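Local atomic coordinates of acetyl-CoA hydrolase/transferase family protein (Porphyromonas gingivalis, PDB entry 2NVV), a protein that probably transfers coenzyme A between an acyl-CoA and acetate, or hydrolyses acetyl-CoA, and binds zinc. Residues H414-V419 with R437-E442; D357-I362 with T468-D473; S424-A429 with V448-R453; P454-Y459 with F476-E481; S364-V367 with R371-N374. All blocks are in the same frame, centred on the assembly; numbering follows the deposited sequence.

Along the chain, contact 2 opens first, and the hairpin of contact 5 follows within its span. Contacts 1 and 3 come next with alternating segments. Contact 4 opens after both have closed and ends beyond contact 2. The turn of contact 2 and the hairpin of contact 5 belong to one four-stranded mixed sheet. Contacts 1 and 2 have centres about 9 Å apart and touch. Contacts 2 and 4 are about 11 Å apart and touch. Contact 3 packs on contacts 4 and 1. The zinc takes E416 and H417 from one subunit and H411 and D413 from the other, so the site lies in the dimer interface. Contacts 1, 2, 4 and 5 all touch the second subunit.

Contact 1: residues H414-V419 with R437-E442; sequences HSEHSV and RERAHE. With ZN (zinc ion), chain G.
E416 and R439 make the one side-chain contact here, a salt bridge. R439 NH2 lies 2.8 Å from E416 OE2. The hydrogen bond within it is weak, with an N-H...O angle of only 128°. The carboxylate and guanidinium planes stand nearly perpendicular, 86° apart, and the two side chains cross at about a right angle. E416 CB lies over one face of the guanidinium, 3.8 Å from R439 NH2. R439 reaches across from helix 436-446 by a bend at chi3 (82°). Its NH2 also bonds to F359 O and its NH1 to K434 O, so several carbonyl and carboxylate oxygens hold the group.

Metal bonds come from the other end of the carboxylate. E416 OE1 is 2.5 Å from the zinc ion and H417 NE2 is 2.1 Å from it. A water sits 2.4 Å from the metal. H411 and D413 of the second subunit complete the site, which is thus an intersubunit zinc site. The carboxylate therefore bridges metal and arginine, and the positive charge of R439 probably helps to hold it. E416 CG also lies over the centre of the H417 ring, 3.6 Å above its plane.

Hydrogen bonds within the loop shape it. The S415 hydroxyl oxygen OG accepts from H417 N at 3.3 Å, an ST turn. The backbone O of S415 takes the amides of both S418 and V419.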
# COMPACT_ATOMS: atom_id res chain seq x y z
N HIS A 414 -2.15 -7.84 3.54
CA HIS A 414 -0.83 -7.36 3.12
C HIS A 414 -0.24 -8.37 2.14
O HIS A 414 -0.33 -9.57 2.37
CB HIS A 414 0.07 -7.17 4.34
CG HIS A 414 -0.57 -6.34 5.41
ND1 HIS A 414 -1.36 -6.90 6.40
CD2 HIS A 414 -0.62 -5.01 5.60
CE1 HIS A 414 -1.87 -5.93 7.15
NE2 HIS A 414 -1.43 -4.78 6.68
N SER A 415 0.34 -7.89 1.05
CA SER A 415 0.89 -8.76 0.03
C SER A 415 2.40 -9.01 0.10
O SER A 415 3.14 -8.30 0.79
CB SER A 415 0.55 -8.23 -1.35
OG SER A 415 1.48 -7.24 -1.74
N GLU A 416 2.82 -10.03 -0.66
CA GLU A 416 4.21 -10.44 -0.76
C GLU A 416 5.13 -9.27 -1.08
O GLU A 416 6.32 -9.29 -0.76
CB GLU A 416 4.35 -11.51 -1.85
CG GLU A 416 3.77 -11.10 -3.20
CD GLU A 416 4.11 -12.08 -4.31
OE1 GLU A 416 3.53 -11.99 -5.41
OE2 GLU A 416 4.97 -12.95 -4.07
N HIS A 417 4.58 -8.25 -1.74
CA HIS A 417 5.34 -7.08 -2.14
C HIS A 417 5.53 -6.08 -1.02
O HIS A 417 6.32 -5.15 -1.14
CB HIS A 417 4.63 -6.37 -3.30
CG HIS A 417 4.26 -7.28 -4.42
ND1 HIS A 417 5.20 -7.85 -5.26
CD2 HIS A 417 3.07 -7.78 -4.82
CE1 HIS A 417 4.61 -8.66 -6.11
NE2 HIS A 417 3.31 -8.63 -5.86
N SER A 418 4.81 -6.27 0.08
CA SER A 418 4.90 -5.35 1.19
C SER A 418 5.48 -5.94 2.46
O SER A 418 6.08 -5.22 3.25
CB SER A 418 3.51 -4.77 1.49
OG SER A 418 3.01 -4.03 0.39
N VAL A 419 5.30 -7.24 2.65
CA VAL A 419 5.82 -7.90 3.84
C VAL A 419 7.29 -8.26 3.65
O VAL A 419 7.64 -9.08 2.79
CB VAL A 419 5.00 -9.17 4.14
CG1 VAL A 419 5.40 -9.74 5.48
CG2 VAL A 419 3.51 -8.85 4.11
N ARG A 437 9.09 -19.41 -3.96
CA ARG A 437 9.61 -20.67 -3.44
C ARG A 437 10.69 -20.50 -2.39
O ARG A 437 10.72 -21.23 -1.39
CB ARG A 437 10.15 -21.53 -4.58
CG ARG A 437 9.07 -22.26 -5.34
CD ARG A 437 9.64 -23.14 -6.44
NE ARG A 437 8.57 -23.82 -7.16
CZ ARG A 437 7.87 -24.84 -6.66
NH1 ARG A 437 6.90 -25.40 -7.38
NH2 ARG A 437 8.16 -25.32 -5.45
N GLU A 438 11.58 -19.54 -2.60
CA GLU A 438 12.66 -19.29 -1.65
C GLU A 438 12.15 -18.73 -0.33
O GLU A 438 12.66 -19.05 0.74
CB GLU A 438 13.69 -18.34 -2.27
CG GLU A 438 14.29 -18.89 -3.55
CD GLU A 438 15.00 -17.83 -4.37
OE1 GLU A 438 14.54 -16.67 -4.36
OE2 GLU A 438 15.99 -18.17 -5.05
N ARG A 439 11.12 -17.89 -0.38
CA ARG A 439 10.62 -17.33 0.86
C ARG A 439 9.70 -18.32 1.60
O ARG A 439 9.53 -18.24 2.81
CB ARG A 439 9.95 -15.96 0.60
CG ARG A 439 8.56 -15.98 0.03
CD ARG A 439 8.03 -14.55 -0.02
NE ARG A 439 8.51 -13.83 -1.19
CZ ARG A 439 7.87 -13.79 -2.36
NH1 ARG A 439 8.38 -13.11 -3.38
NH2 ARG A 439 6.71 -14.42 -2.49
N ALA A 440 9.15 -19.28 0.87
CA ALA A 440 8.31 -20.31 1.48
C ALA A 440 9.21 -21.24 2.30
O ALA A 440 8.88 -21.60 3.43
CB ALA A 440 7.56 -21.10 0.41
N HIS A 441 10.34 -21.63 1.74
CA HIS A 441 11.25 -22.51 2.48
C HIS A 441 11.85 -21.80 3.67
O HIS A 441 12.07 -22.40 4.72
CB HIS A 441 12.35 -23.03 1.57
CG HIS A 441 11.93 -24.21 0.75
ND1 HIS A 441 11.71 -24.13 -0.61
CD2 HIS A 441 11.65 -25.48 1.11
CE1 HIS A 441 11.32 -25.31 -1.06
NE2 HIS A 441 11.27 -26.15 -0.04
N GLU A 442 12.10 -20.51 3.53
CA GLU A 442 12.64 -19.73 4.63
C GLU A 442 11.59 -19.64 5.74
O GLU A 442 11.89 -19.87 6.90
CB GLU A 442 13.02 -18.33 4.14
CG GLU A 442 13.59 -17.41 5.21
CD GLU A 442 14.93 -17.87 5.76
OE1 GLU A 442 15.52 -17.10 6.55
OE2 GLU A 442 15.38 -18.98 5.42
ZN ZN G . 2.03 -10.18 -6.36
O HOH W 1 0.76 -9.99 -4.33

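Contact 2: residues D357-I362 with T468-D473; sequences DIFGNI and TPQNLD
F359 has CG beside its backbone N and opposite its carbonyl carbon (chi1 -61°), which brings the ring to segment 468-473. Q470 bends at chi2 (-73°), and this carries its amide back to the same ring. T468 CG2 sits over the centre of one face, 4.1 Å from the centroid, in a CH-pi contact. I358 CG1 lies on the opposite face, offset toward the rim. P469 CD meets the ring obliquely, 3.5 Å from F359 CE2. Q470 NE2 comes in at the edge, 3.7 Å from F359 CD1, with the amide plane turned 58° from the ring.

The ring stands on a type I turn, D357 to G360, that links strands 355-357 and 362-367. D357 OD1 grips this turn with three bonds. It accepts from F359 N at 2.9 Å, which makes an Asx turn, and from N361 N and N361 ND2, each at 3.1 Å. P436, on helix 436-446, also touches F359 and T468.

No hydrogen bond joins the two segments. The contact between them is van der Waals and CH-pi packing. The polar Q470 amide at the ring edge has its hydrogen bonds met by Y459 OH at OE1 and by P407 O at NE2.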
# COMPACT_ATOMS: atom_id res chain seq x y z
N ASP A 357 0.85 -16.83 5.14
CA ASP A 357 1.07 -18.00 4.30
C ASP A 357 2.53 -18.06 3.89
O ASP A 357 3.29 -17.10 4.05
CB ASP A 357 0.15 -18.03 3.07
CG ASP A 357 0.35 -16.85 2.14
OD1 ASP A 357 1.51 -16.45 1.91
OD2 ASP A 357 -0.66 -16.35 1.60
N ILE A 358 2.93 -19.21 3.37
CA ILE A 358 4.32 -19.45 2.97
C ILE A 358 4.89 -18.53 1.90
O ILE A 358 6.08 -18.62 1.58
CB ILE A 358 4.49 -20.94 2.54
CG1 ILE A 358 3.42 -21.32 1.52
CG2 ILE A 358 4.38 -21.85 3.78
CD1 ILE A 358 3.49 -22.77 1.03
N PHE A 359 4.08 -17.65 1.34
CA PHE A 359 4.59 -16.75 0.32
C PHE A 359 4.73 -15.31 0.80
O PHE A 359 5.01 -14.40 0.01
CB PHE A 359 3.72 -16.84 -0.93
CG PHE A 359 3.71 -18.21 -1.52
CD1 PHE A 359 2.58 -19.02 -1.42
CD2 PHE A 359 4.86 -18.73 -2.12
CE1 PHE A 359 2.60 -20.34 -1.90
CE2 PHE A 359 4.89 -20.04 -2.60
CZ PHE A 359 3.76 -20.85 -2.48
N GLY A 360 4.53 -15.11 2.11
CA GLY A 360 4.67 -13.79 2.70
C GLY A 360 3.45 -12.90 2.75
O GLY A 360 3.57 -11.70 3.01
N ASN A 361 2.28 -13.47 2.50
CA ASN A 361 1.05 -12.69 2.53
C ASN A 361 0.48 -12.76 3.94
O ASN A 361 0.56 -13.81 4.59
CB ASN A 361 0.06 -13.26 1.52
CG ASN A 361 0.62 -13.24 0.11
OD1 ASN A 361 0.65 -12.20 -0.53
ND2 ASN A 361 1.09 -14.39 -0.35
N ILE A 362 -0.08 -11.65 4.41
CA ILE A 362 -0.62 -11.59 5.76
C ILE A 362 -2.11 -11.25 5.84
O ILE A 362 -2.62 -10.41 5.10
CB ILE A 362 0.18 -10.55 6.64
CG1 ILE A 362 1.43 -11.21 7.23
CG2 ILE A 362 -0.67 -10.04 7.79
CD1 ILE A 362 2.46 -11.62 6.25
N THR A 468 4.33 -18.89 -8.73
CA THR A 468 3.77 -19.17 -7.40
C THR A 468 3.07 -20.53 -7.39
O THR A 468 2.05 -20.72 -8.05
CB THR A 468 2.77 -18.05 -6.99
OG1 THR A 468 3.43 -16.78 -7.04
CG2 THR A 468 2.25 -18.29 -5.58
N PRO A 469 3.62 -21.49 -6.63
CA PRO A 469 3.12 -22.86 -6.48
C PRO A 469 1.82 -23.04 -5.70
O PRO A 469 1.72 -23.94 -4.86
CB PRO A 469 4.27 -23.60 -5.79
CG PRO A 469 5.46 -22.71 -5.99
CD PRO A 469 4.89 -21.34 -5.89
N GLN A 470 0.82 -22.19 -5.95
CA GLN A 470 -0.46 -22.32 -5.25
C GLN A 470 -1.33 -23.37 -5.96
O GLN A 470 -1.49 -23.34 -7.18
CB GLN A 470 -1.20 -20.98 -5.20
CG GLN A 470 -0.67 -20.02 -4.16
CD GLN A 470 -1.02 -20.42 -2.74
OE1 GLN A 470 -1.24 -21.59 -2.45
NE2 GLN A 470 -1.07 -19.45 -1.85
N ASN A 471 -1.88 -24.30 -5.19
CA ASN A 471 -2.72 -25.33 -5.76
C ASN A 471 -4.18 -25.01 -5.45
O ASN A 471 -4.70 -25.33 -4.37
CB ASN A 471 -2.34 -26.69 -5.17
CG ASN A 471 -3.00 -27.83 -5.88
OD1 ASN A 471 -4.21 -27.80 -6.12
ND2 ASN A 471 -2.22 -28.84 -6.24
N LEU A 472 -4.84 -24.37 -6.40
CA LEU A 472 -6.23 -23.96 -6.24
C LEU A 472 -7.19 -25.06 -5.82
O LEU A 472 -8.30 -24.78 -5.38
CB LEU A 472 -6.72 -23.27 -7.51
CG LEU A 472 -6.60 -21.74 -7.52
CD1 LEU A 472 -5.23 -21.28 -7.00
CD2 LEU A 472 -6.86 -21.23 -8.93
N ASP A 473 -6.78 -26.32 -5.94
CA ASP A 473 -7.64 -27.43 -5.55
C ASP A 473 -7.63 -27.70 -4.06
O ASP A 473 -8.59 -28.25 -3.53
CB ASP A 473 -7.25 -28.73 -6.25
CG ASP A 473 -7.65 -28.76 -7.70
OD1 ASP A 473 -8.65 -28.10 -8.07
OD2 ASP A 473 -6.97 -29.47 -8.48

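Contact 3: residues S424-A429 with V448-R453; sequences SEWGVA and VHPDYR
The backbones come closest at W426 and H449, whose CA atoms are 7.1 Å apart. W426 lies in the tight turn of a beta hairpin, between strand 421-424 and strand 427-430 at the edge of a five-stranded mixed sheet. H449 lies in the loop that joins helix 436-446 to helix 453-459.

W426 does most of the touching. P450 CD lies over one face of its indole, offset toward the rim, 3.5 Å from W426 CE2. E425 CG is on the opposite face. The H449 ring stands at 90° to the indole, in an offset edge-to-face pair with centroids 5.3 Å apart. The edge of W426 points at the face of H449. W426 NE1 is also 3.4 Å from H449 CA, and it has a weak hydrogen bond with S395 OG. The R453 guanidinium is far from the five-membered ring, at most a weak cation-pi attraction.

Side-chain bonds within 448-453 help to fix this loop. H449 CG lies anti to its backbone N (chi1 -179°), and its ND1 accepts from D451 N at 2.9 Å, in the plane of the imidazole. R453 NH1 gives a nearly straight bond to V448 O, 3.0 Å long, with an N-H...O angle of 168°.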
# COMPACT_ATOMS: atom_id res chain seq x y z
N SER A 424 8.37 -15.55 14.42
CA SER A 424 7.58 -16.28 15.41
C SER A 424 8.55 -16.68 16.53
O SER A 424 9.68 -16.20 16.56
CB SER A 424 6.91 -17.52 14.79
OG SER A 424 7.85 -18.51 14.45
N GLU A 425 8.11 -17.53 17.44
CA GLU A 425 8.99 -17.94 18.53
C GLU A 425 10.13 -18.83 18.03
O GLU A 425 11.16 -18.96 18.70
CB GLU A 425 8.19 -18.69 19.60
CG GLU A 425 7.65 -20.07 19.18
CD GLU A 425 6.34 -20.02 18.41
OE1 GLU A 425 5.70 -21.08 18.29
OE2 GLU A 425 5.93 -18.96 17.91
N TRP A 426 9.94 -19.42 16.86
CA TRP A 426 10.92 -20.32 16.26
C TRP A 426 12.09 -19.67 15.54
O TRP A 426 13.12 -20.30 15.35
CB TRP A 426 10.20 -21.27 15.31
CG TRP A 426 9.25 -22.17 16.00
CD1 TRP A 426 7.92 -22.29 15.78
CD2 TRP A 426 9.57 -23.11 17.04
NE1 TRP A 426 7.37 -23.24 16.61
CE2 TRP A 426 8.37 -23.76 17.40
CE3 TRP A 426 10.75 -23.46 17.71
CZ2 TRP A 426 8.32 -24.74 18.39
CZ3 TRP A 426 10.70 -24.43 18.69
CH2 TRP A 426 9.49 -25.06 19.02
N GLY A 427 11.93 -18.42 15.12
CA GLY A 427 13.01 -17.75 14.41
C GLY A 427 12.48 -16.67 13.50
O GLY A 427 11.29 -16.38 13.53
N VAL A 428 13.35 -16.08 12.69
CA VAL A 428 12.93 -15.01 11.79
C VAL A 428 13.14 -15.37 10.32
O VAL A 428 14.12 -16.02 9.96
CB VAL A 428 13.68 -13.70 12.10
CG1 VAL A 428 13.91 -13.57 13.59
CG2 VAL A 428 14.99 -13.64 11.36
N ALA A 429 12.21 -14.94 9.48
CA ALA A 429 12.29 -15.20 8.04
C ALA A 429 12.39 -13.89 7.28
O ALA A 429 11.41 -13.19 7.11
CB ALA A 429 11.07 -15.99 7.57
N VAL A 448 7.47 -21.42 10.91
CA VAL A 448 6.46 -22.45 11.06
C VAL A 448 6.77 -23.42 12.22
O VAL A 448 7.93 -23.75 12.49
CB VAL A 448 6.33 -23.26 9.76
CG1 VAL A 448 5.27 -24.34 9.89
CG2 VAL A 448 5.97 -22.33 8.62
N HIS A 449 5.72 -23.86 12.91
CA HIS A 449 5.87 -24.79 14.02
C HIS A 449 6.20 -26.17 13.45
O HIS A 449 5.59 -26.62 12.47
CB HIS A 449 4.57 -24.83 14.83
CG HIS A 449 4.62 -25.74 16.01
ND1 HIS A 449 4.84 -27.10 15.91
CD2 HIS A 449 4.46 -25.49 17.34
CE1 HIS A 449 4.81 -27.64 17.11
NE2 HIS A 449 4.58 -26.69 17.99
N PRO A 450 7.18 -26.88 14.06
CA PRO A 450 7.60 -28.21 13.61
C PRO A 450 6.46 -29.13 13.15
O PRO A 450 6.61 -29.82 12.14
CB PRO A 450 8.34 -28.75 14.82
CG PRO A 450 9.06 -27.52 15.30
CD PRO A 450 7.95 -26.47 15.25
N ASP A 451 5.35 -29.12 13.88
CA ASP A 451 4.19 -29.94 13.56
C ASP A 451 3.58 -29.67 12.19
O ASP A 451 2.81 -30.49 11.69
CB ASP A 451 3.09 -29.72 14.59
CG ASP A 451 3.30 -30.52 15.85
OD1 ASP A 451 2.52 -30.34 16.81
OD2 ASP A 451 4.24 -31.34 15.87
N TYR A 452 3.91 -28.54 11.57
CA TYR A 452 3.35 -28.20 10.26
C TYR A 452 4.39 -28.01 9.17
O TYR A 452 4.05 -27.83 8.00
CB TYR A 452 2.50 -26.92 10.36
CG TYR A 452 1.27 -27.07 11.24
CD1 TYR A 452 1.30 -26.73 12.59
CD2 TYR A 452 0.08 -27.58 10.72
CE1 TYR A 452 0.18 -26.91 13.40
CE2 TYR A 452 -1.04 -27.77 11.51
CZ TYR A 452 -0.99 -27.43 12.85
OH TYR A 452 -2.11 -27.62 13.61
N ARG A 453 5.67 -28.07 9.53
CA ARG A 453 6.70 -27.86 8.53
C ARG A 453 6.71 -28.91 7.42
O ARG A 453 6.77 -28.57 6.24
CB ARG A 453 8.07 -27.76 9.22
CG ARG A 453 7.99 -26.98 10.52
CD ARG A 453 9.07 -25.91 10.69
NE ARG A 453 10.34 -26.46 11.15
CZ ARG A 453 11.06 -25.96 12.15
NH1 ARG A 453 10.65 -24.90 12.84
NH2 ARG A 453 12.20 -26.55 12.48

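Contact 4: residues P454-Y459 with F476-E481; sequences PLLRQY and FAFHQE
F478 puts the far end of its ring against L455 and L456. L456 CD2 is 3.7 Å from F478 CZ, and L456 CG follows at 4.0 Å from the same atom. L455 CD2 is 4.1 Å from F478 CZ and from F478 CE1. Both methyls meet the ring obliquely. The L455 and F478 side chains slide past each other in opposite directions, while L456 slants across. The two leucines reach F478 through different first torsions. CG of L455 lies opposite its backbone N (chi1 -150°), and CG of L456 lies beside its own (chi1 -70°).

This is apolar packing of helix 453-459 against helix 477-484, with no hydrogen bond between the segments. The CA atoms of L456 and F478 are 9.9 Å apart, so the F478 ring and the leucine branches span the gap between the helices. F476 is the N-cap residue of the second helix, and Q480 N bonds back to F476 O at 2.9 Å.

Further out, Y452 CD2 touches F478 CE2, and F478 also touches V406 of strand 405-406. L456 meets I444 of helix 436-446 and I358. The L455 carbonyl accepts from W493 NE1, and the W493 ring meets that of Y459 with their planes at about 50°.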
# COMPACT_ATOMS: atom_id res chain seq x y z
N PRO A 454 6.65 -30.21 7.76
CA PRO A 454 6.67 -31.20 6.68
C PRO A 454 5.47 -31.16 5.73
O PRO A 454 5.58 -31.43 4.53
CB PRO A 454 6.79 -32.53 7.44
CG PRO A 454 6.23 -32.23 8.77
CD PRO A 454 6.73 -30.86 9.08
N LEU A 455 4.32 -30.80 6.28
CA LEU A 455 3.08 -30.72 5.51
C LEU A 455 3.14 -29.55 4.52
O LEU A 455 2.69 -29.67 3.38
CB LEU A 455 1.92 -30.55 6.47
CG LEU A 455 0.54 -31.10 6.10
CD1 LEU A 455 0.63 -32.46 5.43
CD2 LEU A 455 -0.30 -31.17 7.38
N LEU A 456 3.70 -28.43 4.95
CA LEU A 456 3.82 -27.28 4.06
C LEU A 456 4.95 -27.50 3.06
O LEU A 456 4.97 -26.88 2.00
CB LEU A 456 4.04 -26.00 4.87
CG LEU A 456 2.79 -25.59 5.67
CD1 LEU A 456 3.14 -24.45 6.62
CD2 LEU A 456 1.67 -25.17 4.70
N ARG A 457 5.90 -28.38 3.39
CA ARG A 457 6.98 -28.68 2.46
C ARG A 457 6.40 -29.56 1.36
O ARG A 457 6.79 -29.45 0.20
CB ARG A 457 8.14 -29.42 3.16
CG ARG A 457 8.98 -28.57 4.08
CD ARG A 457 10.28 -29.28 4.47
NE ARG A 457 11.00 -28.56 5.52
CZ ARG A 457 10.97 -28.87 6.82
NH1 ARG A 457 10.24 -29.89 7.25
NH2 ARG A 457 11.65 -28.14 7.69
N GLN A 458 5.48 -30.44 1.74
CA GLN A 458 4.81 -31.32 0.79
C GLN A 458 3.90 -30.53 -0.14
O GLN A 458 3.65 -30.93 -1.28
CB GLN A 458 3.99 -32.38 1.52
CG GLN A 458 4.81 -33.46 2.20
CD GLN A 458 3.93 -34.48 2.91
OE1 GLN A 458 3.14 -34.13 3.78
NE2 GLN A 458 4.07 -35.74 2.53
N TYR A 459 3.39 -29.41 0.35
CA TYR A 459 2.51 -28.56 -0.45
C TYR A 459 3.27 -27.97 -1.62
O TYR A 459 2.69 -27.72 -2.68
CB TYR A 459 1.93 -27.43 0.40
CG TYR A 459 0.99 -26.54 -0.36
CD1 TYR A 459 -0.30 -26.96 -0.68
CD2 TYR A 459 1.40 -25.27 -0.80
CE1 TYR A 459 -1.16 -26.15 -1.42
CE2 TYR A 459 0.54 -24.45 -1.54
CZ TYR A 459 -0.73 -24.90 -1.84
OH TYR A 459 -1.55 -24.09 -2.57
N PHE A 476 -6.72 -24.21 0.57
CA PHE A 476 -7.45 -23.92 1.80
C PHE A 476 -7.75 -25.16 2.62
O PHE A 476 -8.61 -25.13 3.50
CB PHE A 476 -8.76 -23.20 1.48
CG PHE A 476 -8.57 -21.78 1.00
CD1 PHE A 476 -9.30 -21.29 -0.07
CD2 PHE A 476 -7.66 -20.94 1.64
CE1 PHE A 476 -9.13 -19.98 -0.50
CE2 PHE A 476 -7.49 -19.63 1.21
CZ PHE A 476 -8.22 -19.15 0.14
N ALA A 477 -7.04 -26.25 2.35
CA ALA A 477 -7.23 -27.50 3.07
C ALA A 477 -7.03 -27.33 4.58
O ALA A 477 -7.73 -27.96 5.37
CB ALA A 477 -6.27 -28.54 2.53
N PHE A 478 -6.06 -26.52 4.98
CA PHE A 478 -5.79 -26.28 6.39
C PHE A 478 -7.04 -25.73 7.10
O PHE A 478 -7.45 -26.23 8.14
CB PHE A 478 -4.63 -25.29 6.55
CG PHE A 478 -3.28 -25.95 6.60
CD1 PHE A 478 -2.97 -27.00 5.75
CD2 PHE A 478 -2.31 -25.50 7.49
CE1 PHE A 478 -1.72 -27.62 5.79
CE2 PHE A 478 -1.06 -26.11 7.54
CZ PHE A 478 -0.76 -27.17 6.68
N HIS A 479 -7.64 -24.70 6.50
CA HIS A 479 -8.83 -24.06 7.02
C HIS A 479 -10.01 -25.01 6.97
O HIS A 479 -10.83 -25.07 7.89
CB HIS A 479 -9.16 -22.83 6.18
CG HIS A 479 -8.05 -21.83 6.11
ND1 HIS A 479 -7.82 -20.90 7.09
CD2 HIS A 479 -7.10 -21.62 5.16
CE1 HIS A 479 -6.80 -20.14 6.75
NE2 HIS A 479 -6.34 -20.55 5.58
N GLN A 480 -10.11 -25.74 5.86
CA GLN A 480 -11.17 -26.70 5.67
C GLN A 480 -11.07 -27.80 6.71
O GLN A 480 -12.08 -28.21 7.27
CB GLN A 480 -11.11 -27.31 4.27
CG GLN A 480 -11.65 -26.41 3.17
CD GLN A 480 -11.47 -27.01 1.79
OE1 GLN A 480 -12.25 -26.74 0.87
NE2 GLN A 480 -10.44 -27.82 1.62
N GLU A 481 -9.86 -28.28 6.97
CA GLU A 481 -9.66 -29.35 7.95
C GLU A 481 -9.97 -28.90 9.36
O GLU A 481 -10.43 -29.69 10.18
CB GLU A 481 -8.22 -29.89 7.90
CG GLU A 481 -7.99 -31.07 8.84
CD GLU A 481 -8.82 -32.30 8.46
OE1 GLU A 481 -9.14 -33.10 9.36
OE2 GLU A 481 -9.14 -32.48 7.27

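Contact 5: residues S364-V367 with R371-N374; sequences STHV and RMMN
The H366 ring has M372 CA over one face and T365 OG1 at its edge. H366 ND1 donates to T365 OG1 in the ring plane, at 3.1 Å. The ring also stacks with H411. M372 is selenomethionine. Its CE touches H366 CE1 at 3.4 Å, and its selenium lies oblique to the ring, 4.9 Å from the centroid. Bends at chi2 and chi3 fold the M372 chain back to make this contact.

The residues form a short beta hairpin of strands 362-367 and 371-372. V367 N donates to R371 O at 2.9 Å, and R371 N returns a bond to V367 O at 3.2 Å. H366 and M372 are the non-hydrogen-bonded pair. V367 and R371 lie side by side on the other face, with R371 NH2 3.7 Å from V367 CB. The second strand leads into N374, a predicted coenzyme A-binding residue.

T365 OG1 is also hydrogen-bonded to D413 OD2, and D413 and H411 bind zinc. T365 and H366 are thus placed as second-shell residues and probably help to position these two ligands.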
# COMPACT_ATOMS: atom_id res chain seq x y z
N SER A 364 -4.77 -9.97 8.61
CA SER A 364 -4.81 -9.39 9.95
C SER A 364 -6.21 -8.97 10.35
O SER A 364 -6.38 -8.19 11.29
CB SER A 364 -3.84 -8.20 10.06
OG SER A 364 -3.76 -7.43 8.88
N THR A 365 -7.22 -9.52 9.68
CA THR A 365 -8.59 -9.14 9.98
C THR A 365 -9.68 -10.22 9.97
O THR A 365 -10.58 -10.18 10.80
CB THR A 365 -9.04 -8.01 9.03
OG1 THR A 365 -8.80 -8.41 7.67
CG2 THR A 365 -8.29 -6.73 9.30
N HIS A 366 -9.63 -11.17 9.03
CA HIS A 366 -10.69 -12.18 8.95
C HIS A 366 -10.35 -13.57 9.43
O HIS A 366 -9.43 -14.19 8.92
CB HIS A 366 -11.21 -12.28 7.52
CG HIS A 366 -12.01 -11.09 7.07
ND1 HIS A 366 -11.48 -9.82 7.03
CD2 HIS A 366 -13.29 -10.98 6.65
CE1 HIS A 366 -12.40 -8.98 6.60
NE2 HIS A 366 -13.51 -9.66 6.36
N VAL A 367 -11.12 -14.08 10.39
CA VAL A 367 -10.91 -15.43 10.89
C VAL A 367 -11.53 -16.36 9.85
O VAL A 367 -12.69 -16.19 9.46
CB VAL A 367 -11.60 -15.64 12.26
CG1 VAL A 367 -11.47 -17.11 12.71
CG2 VAL A 367 -10.98 -14.72 13.31
N ARG A 371 -15.07 -14.12 9.14
CA ARG A 371 -15.40 -13.37 10.34
C ARG A 371 -14.50 -12.19 10.64
O ARG A 371 -13.33 -12.37 10.97
CB ARG A 371 -15.42 -14.30 11.55
CG ARG A 371 -16.68 -15.14 11.68
CD ARG A 371 -16.78 -15.66 13.11
NE ARG A 371 -16.27 -14.64 14.05
CZ ARG A 371 -15.15 -14.75 14.75
NH1 ARG A 371 -14.77 -13.76 15.55
NH2 ARG A 371 -14.41 -15.86 14.66
N MSE A 372 -15.06 -10.99 10.56
CA MSE A 372 -14.29 -9.79 10.85
C MSE A 372 -13.76 -9.83 12.27
O MSE A 372 -14.40 -10.35 13.19
CB MSE A 372 -15.13 -8.52 10.66
CG MSE A 372 -14.44 -7.23 11.13
SE MSE A 372 -12.68 -6.83 10.33
CE MSE A 372 -13.22 -6.31 8.57
N MSE A 373 -12.59 -9.26 12.42
CA MSE A 373 -11.90 -9.19 13.69
C MSE A 373 -12.04 -7.78 14.27
O MSE A 373 -12.91 -7.52 15.09
CB MSE A 373 -10.44 -9.54 13.44
CG MSE A 373 -10.03 -10.73 14.19
SE MSE A 373 -10.18 -10.07 15.96
CE MSE A 373 -8.36 -10.47 16.59
N ASN A 374 -11.16 -6.89 13.82
CA ASN A 374 -11.15 -5.49 14.23
C ASN A 374 -11.18 -4.61 12.99
O ASN A 374 -12.15 -3.89 12.73
CB ASN A 374 -9.89 -5.19 15.04
CG ASN A 374 -9.93 -5.77 16.44
OD1 ASN A 374 -8.93 -5.76 17.15
ND2 ASN A 374 -11.09 -6.26 16.85